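Local coordinates for MxaA (Stigmatella aurantiaca, PDB 4W4T), which carries a terminal NADPH-dependent reductase domain, the part described here, which acts in myxalamid biosynthesis on a PKS-NRPS assembly line, at residues A[94-97]-A[98-102]. Residues are numbered along the deposited sequence; the frame is centred on the assembly and turned at random.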
ATOM      1  N   GLU A  94     -28.226  11.021 -11.711  1.00 26.79           N
ATOM      2  CA  GLU A  94     -27.298  10.165 -10.966  1.00 26.23           C
ATOM      3  C   GLU A  94     -26.293  11.006 -10.186  1.00 29.46           C
ATOM      4  O   GLU A  94     -25.894  10.628  -9.083  1.00 30.61           O
ATOM      5  CB  GLU A  94     -26.566   9.212 -11.895  1.00 26.86           C
ATOM      6  CG  GLU A  94     -27.459   8.173 -12.522  1.00 33.68           C
ATOM      7  CD  GLU A  94     -26.852   7.591 -13.774  1.00 35.42           C
ATOM      8  OE1 GLU A  94     -26.158   6.555 -13.684  1.00 39.28           O
ATOM      9  OE2 GLU A  94     -27.052   8.191 -14.849  1.00 33.78           O
ATOM     10  N   GLY A  95     -25.892  12.146 -10.752  1.00 26.51           N
ATOM     11  CA  GLY A  95     -25.038  13.080 -10.032  1.00 26.10           C
ATOM     12  C   GLY A  95     -25.708  13.538  -8.747  1.00 28.05           C
ATOM     13  O   GLY A  95     -25.116  13.502  -7.652  1.00 26.00           O
HETATM   14  N   MSE A  96     -26.970  13.940  -8.844  1.00 28.09           N
HETATM   15  CA  MSE A  96     -27.746  14.346  -7.685  1.00 28.09           C
HETATM   16  C   MSE A  96     -27.836  13.258  -6.674  1.00 30.07           C
HETATM   17  O   MSE A  96     -27.733  13.519  -5.498  1.00 28.71           O
HETATM   18  CB  MSE A  96     -29.152  14.727  -8.071  1.00 29.94           C
HETATM   19  CG  MSE A  96     -29.916  15.301  -6.892  1.00 32.94           C
HETATM   20 SE   MSE A  96     -29.335  17.060  -6.350  1.00 48.21          SE
HETATM   21  CE  MSE A  96     -30.899  18.103  -5.821  1.00 42.50           C
ATOM     22  N   ASN A  97     -28.007  12.035  -7.108  1.00 30.53           N
ATOM     23  CA  ASN A  97     -28.040  10.914  -6.166  1.00 31.78           C
ATOM     24  C   ASN A  97     -26.747  10.790  -5.374  1.00 30.45           C
ATOM     25  O   ASN A  97     -26.772  10.536  -4.172  1.00 29.79           O
ATOM     26  CB  ASN A  97     -28.313   9.592  -6.883  1.00 31.89           C
ATOM     27  CG  ASN A  97     -29.675   9.557  -7.537  1.00 35.67           C
ATOM     28  OD1 ASN A  97     -30.547  10.373  -7.234  1.00 35.37           O
ATOM     29  ND2 ASN A  97     -29.870   8.602  -8.435  1.00 36.74           N
ATOM     30  N   ARG A  98     -25.621  10.955  -6.054  1.00 26.79           N
ATOM     31  CA  ARG A  98     -24.325  10.890  -5.392  1.00 26.51           C
ATOM     32  C   ARG A  98     -24.206  12.006  -4.358  1.00 26.89           C
ATOM     33  O   ARG A  98     -23.835  11.767  -3.216  1.00 28.72           O
ATOM     34  CB  ARG A  98     -23.183  10.981  -6.410  1.00 28.76           C
ATOM     35  CG  ARG A  98     -23.090   9.800  -7.365  1.00 28.82           C
ATOM     36  CD  ARG A  98     -21.735   9.773  -8.070  1.00 31.02           C
ATOM     37  NE  ARG A  98     -20.636   9.528  -7.132  1.00 32.75           N
ATOM     38  CZ  ARG A  98     -19.427  10.073  -7.229  1.00 30.62           C
ATOM     39  NH1 ARG A  98     -19.147  10.908  -8.227  1.00 27.37           N
ATOM     40  NH2 ARG A  98     -18.500   9.793  -6.325  1.00 29.23           N
ATOM     41  N   ILE A  99     -24.533  13.226  -4.759  1.00 25.95           N
ATOM     42  CA  ILE A  99     -24.458  14.353  -3.845  1.00 24.72           C
ATOM     43  C   ILE A  99     -25.389  14.136  -2.651  1.00 28.85           C
ATOM     44  O   ILE A  99     -24.976  14.289  -1.493  1.00 25.40           O
ATOM     45  CB  ILE A  99     -24.796  15.643  -4.567  1.00 23.48           C
ATOM     46  CG1 ILE A  99     -23.735  15.908  -5.637  1.00 22.73           C
ATOM     47  CG2 ILE A  99     -24.863  16.796  -3.597  1.00 23.11           C
ATOM     48  CD1 ILE A  99     -24.166  16.914  -6.683  1.00 22.93           C
ATOM     49  N   ARG A 100     -26.629  13.735  -2.921  1.00 26.66           N
ATOM     50  CA  ARG A 100     -27.583  13.508  -1.833  1.00 29.72           C
ATOM     51  C   ARG A 100     -27.103  12.425  -0.866  1.00 29.62           C
ATOM     52  O   ARG A 100     -27.145  12.611   0.355  1.00 30.43           O
ATOM     53  CB  ARG A 100     -28.956  13.125  -2.376  1.00 31.29           C
ATOM     54  CG  ARG A 100     -30.014  13.019  -1.282  1.00 33.76           C
ATOM     55  CD  ARG A 100     -31.335  12.465  -1.805  1.00 35.92           C
ATOM     56  NE  ARG A 100     -31.168  11.123  -2.348  1.00 39.30           N
ATOM     57  CZ  ARG A 100     -31.194  10.828  -3.644  1.00 38.73           C
ATOM     58  NH1 ARG A 100     -31.408  11.782  -4.549  1.00 39.26           N
ATOM     59  NH2 ARG A 100     -31.018   9.570  -4.033  1.00 39.27           N
ATOM     60  N   LYS A 101     -26.641  11.301  -1.404  1.00 28.19           N
ATOM     61  CA  LYS A 101     -26.200  10.196  -0.564  1.00 29.76           C
ATOM     62  C   LYS A 101     -25.013  10.595   0.311  1.00 32.24           C
ATOM     63  O   LYS A 101     -24.935  10.207   1.491  1.00 29.88           O
ATOM     64  CB  LYS A 101     -25.839   8.974  -1.415  1.00 32.73           C
ATOM     65  CG  LYS A 101     -27.055   8.224  -1.970  1.00 37.20           C
ATOM     66  CD  LYS A 101     -26.651   6.952  -2.714  1.00 41.11           C
ATOM     67  CE  LYS A 101     -27.858   6.270  -3.355  1.00 43.39           C
ATOM     68  NZ  LYS A 101     -28.906   5.913  -2.347  1.00 43.05           N
ATOM     69  N   ASN A 102     -24.088  11.362  -0.262  1.00 27.91           N
ATOM     70  CA  ASN A 102     -22.942  11.843   0.507  1.00 27.53           C
ATOM     71  C   ASN A 102     -23.417  12.653   1.701  1.00 26.45           C
ATOM     72  O   ASN A 102     -22.967  12.431   2.824  1.00 29.12           O
ATOM     73  CB  ASN A 102     -22.002  12.688  -0.361  1.00 27.36           C
ATOM     74  CG  ASN A 102     -20.698  13.034   0.354  1.00 24.13           C
ATOM     75  OD1 ASN A 102     -20.064  12.171   0.940  1.00 23.90           O
ATOM     76  ND2 ASN A 102     -20.297  14.302   0.295  1.00 22.19           N
TER
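Asn97 OD1 is held by both terminal nitrogens of Arg100, three residues further along helix 92-105. The bond from Arg100 NH1 spans 3.2 Å and lies close to the guanidinium plane, although on the acceptor side the donor is tilted 25° from the amide carbonyl plane; the second, from Arg100 NH2 to Asn97 OD1, is weak at 3.3 Å. The Asn97 and Arg100 side chains lie side by side and point the same way, with amide and guanidinium planes 62° apart, so the pairing is a fork around one oxygen rather than a flat stack. After two anti torsions, a bend at chi3 (61°) turns the Arg100 chain back toward the start of the helix. Arg100 NE has a long, weak ion pair with Glu104, and Trp109 and Glu111 also touch this side chain.

Beneath these side chains run regular i to i+4 backbone bonds, among them Arg100 N to Met96 O at 2.8 Å and Lys101 N to Asn97 O at 2.9 Å. The CG of Lys101 also packs 3.2 Å from Asn97 O. Ile99 is buried: its CG1 lies 3.4 Å from Gly95 O, and its side chain reaches Leu72, Cys85, Ile117 and Pro119, seating the helix against the sheet in the Rossmann-type beta-alpha-beta unit of strands 82-87 and 117-121. Arg98, an NADPH-binding residue, extends away from the Asn97-Arg100 pair to donate from NH1 to Arg88 O, near Thr64. The helix thus separates two polar tasks: Arg98 is turned toward the NADPH site, which is empty in this chain, while Arg100 directs its two terminal nitrogens to a neighbouring amide oxygen and keeps only a long, weak ion pair through NE.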